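Conk-C1 (Conus cocceus, PDB 6YHT) probably blocks potassium channels as a Kunitz-fold cone snail venom toxin, acting by a molecular lid mechanism. Local coordinates at residues I22-N25 with Q30-R33. Residues are numbered along the deposited sequence; the frame is centred on the assembly and turned at random.
Sequences IYYN and QCLR
Tyr23 and Leu32 sit opposite each other as an antiparallel hydrogen-bonded pair, side chains on the same face of the sheet, and the tyrosine ring leans across to its partner. With CG held between the backbone N and the carbonyl carbon (chi1 81°), the ring tilts toward the neighbouring strand, bringing CD1 to 3.3 Å from Leu32 O and CE1 to 3.8 Å from Leu32 CB, the two side chains crossing obliquely. Arg33 O lies at the edge of this ring, in its plane. Beneath it the backbones are joined by Tyr23 N to Leu32 O at 2.9 Å and Leu32 N to Tyr23 O at 2.8 Å, both nearly straight. The phenol end is held as well: Asn25, two residues along on the same face, donates from ND2 to Tyr23 OH (3.0 Å), with the hydroxyl slightly out of the amide plane, while its OD1 accepts from Arg28 N in the turn. Leu32 CD1 lies near both Asn25 CB and Tyr23 OH. A bound sulfate ion sits close to the Asn25 side chain. The turn end is closed by Asn25 N to Gln30 O and a weak return bond from Gln30 N to Asn25 O.

Ile22, Tyr24 and Cys31 turn to the other face, toward helix 49-56. Ile22 sets CG2 3.7 Å from Cys31 CB. Tyr24 extends with CG anti to the backbone N (chi1 178°); its CD1 comes to 4.1 Å from Cys31 SG, and the sulfur lies at the ring edge, 83° off the normal. Cys31 SG is disulfide-bonded to Cys52 of the helix, which Ile22 and Tyr24 also touch. A twisted two-stranded hairpin tied by a disulfide to the C-terminal helix is the hallmark of the Kunitz/BPTI fold.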
loop_
_atom_site.group_PDB
_atom_site.type_symbol
_atom_site.label_atom_id
_atom_site.label_comp_id
_atom_site.label_asym_id
_atom_site.label_seq_id
_atom_site.Cartn_x
_atom_site.Cartn_y
_atom_site.Cartn_z
ATOM N N ILE A 22 -3.195 0.558 -3.351
ATOM C CA ILE A 22 -2.392 1.772 -3.212
ATOM C C ILE A 22 -1.478 1.611 -2.007
ATOM O O ILE A 22 -1.915 1.144 -0.951
ATOM C CB ILE A 22 -3.281 3.025 -3.030
ATOM C CG1 ILE A 22 -4.347 3.103 -4.120
ATOM C CG2 ILE A 22 -2.454 4.315 -3.003
ATOM C CD1 ILE A 22 -3.798 3.195 -5.514
ATOM N N TYR A 23 -0.219 2.035 -2.154
ATOM C CA TYR A 23 0.738 2.090 -1.057
ATOM C C TYR A 23 1.375 3.465 -1.018
ATOM O O TYR A 23 1.439 4.171 -2.032
ATOM C CB TYR A 23 1.843 1.027 -1.180
ATOM C CG TYR A 23 2.969 1.390 -2.130
ATOM C CD1 TYR A 23 2.772 1.352 -3.500
ATOM C CD2 TYR A 23 4.235 1.746 -1.659
ATOM C CE1 TYR A 23 3.797 1.672 -4.397
ATOM C CE2 TYR A 23 5.281 2.069 -2.556
ATOM C CZ TYR A 23 5.042 2.024 -3.919
ATOM O OH TYR A 23 6.045 2.344 -4.826
ATOM N N TYR A 24 1.849 3.837 0.173
ATOM C CA TYR A 24 2.599 5.074 0.371
ATOM C C TYR A 24 4.074 4.792 0.124
ATOM O O TYR A 24 4.712 4.057 0.889
ATOM C CB TYR A 24 2.401 5.644 1.775
ATOM C CG TYR A 24 3.212 6.909 2.011
ATOM C CD1 TYR A 24 2.900 8.091 1.344
ATOM C CD2 TYR A 24 4.285 6.914 2.880
ATOM C CE1 TYR A 24 3.638 9.244 1.549
ATOM C CE2 TYR A 24 5.032 8.069 3.095
ATOM C CZ TYR A 24 4.703 9.225 2.424
ATOM O OH TYR A 24 5.447 10.362 2.626
ATOM N N ASN A 25 4.614 5.369 -0.940
ATOM C CA ASN A 25 6.052 5.336 -1.209
ATOM C C ASN A 25 6.711 6.433 -0.383
ATOM O O ASN A 25 6.647 7.612 -0.736
ATOM C CB ASN A 25 6.310 5.515 -2.698
ATOM C CG ASN A 25 7.770 5.358 -3.072
ATOM O OD1 ASN A 25 8.636 6.010 -2.509
ATOM N ND2 ASN A 25 8.045 4.485 -4.036
ATOM N N GLN A 30 4.652 9.891 -2.224
ATOM C CA GLN A 30 3.411 9.805 -2.974
ATOM C C GLN A 30 2.765 8.439 -2.812
ATOM O O GLN A 30 3.433 7.422 -2.601
ATOM C CB GLN A 30 3.609 10.143 -4.468
ATOM C CG GLN A 30 4.699 9.414 -5.203
ATOM C CD GLN A 30 5.221 10.230 -6.386
ATOM O OE1 GLN A 30 5.003 11.436 -6.454
ATOM N NE2 GLN A 30 5.909 9.578 -7.313
ATOM N N CYS A 31 1.445 8.432 -2.928
ATOM C CA CYS A 31 0.674 7.202 -2.881
ATOM C C CYS A 31 0.603 6.636 -4.290
ATOM O O CYS A 31 0.169 7.322 -5.212
ATOM C CB CYS A 31 -0.718 7.471 -2.314
ATOM S SG CYS A 31 -0.706 7.847 -0.564
ATOM N N LEU A 32 1.054 5.399 -4.472
ATOM C CA LEU A 32 1.153 4.857 -5.813
ATOM C C LEU A 32 0.471 3.505 -5.888
ATOM O O LEU A 32 0.194 2.847 -4.878
ATOM C CB LEU A 32 2.607 4.747 -6.286
ATOM C CG LEU A 32 3.426 6.043 -6.331
ATOM C CD1 LEU A 32 4.902 5.741 -6.513
ATOM C CD2 LEU A 32 2.945 7.005 -7.425
ATOM N N ARG A 33 0.189 3.120 -7.119
ATOM C CA ARG A 33 -0.444 1.844 -7.398
ATOM C C ARG A 33 0.546 0.698 -7.224
ATOM O O ARG A 33 1.724 0.812 -7.583
ATOM C CB ARG A 33 -0.985 1.869 -8.829
ATOM C CG ARG A 33 -1.270 0.513 -9.424
ATOM C CD ARG A 33 -1.741 0.643 -10.855
ATOM N NE ARG A 33 -2.109 -0.646 -11.416
ATOM C CZ ARG A 33 -2.626 -0.806 -12.627
ATOM N NH1 ARG A 33 -2.842 0.251 -13.400
ATOM N NH2 ARG A 33 -2.926 -2.026 -13.056
#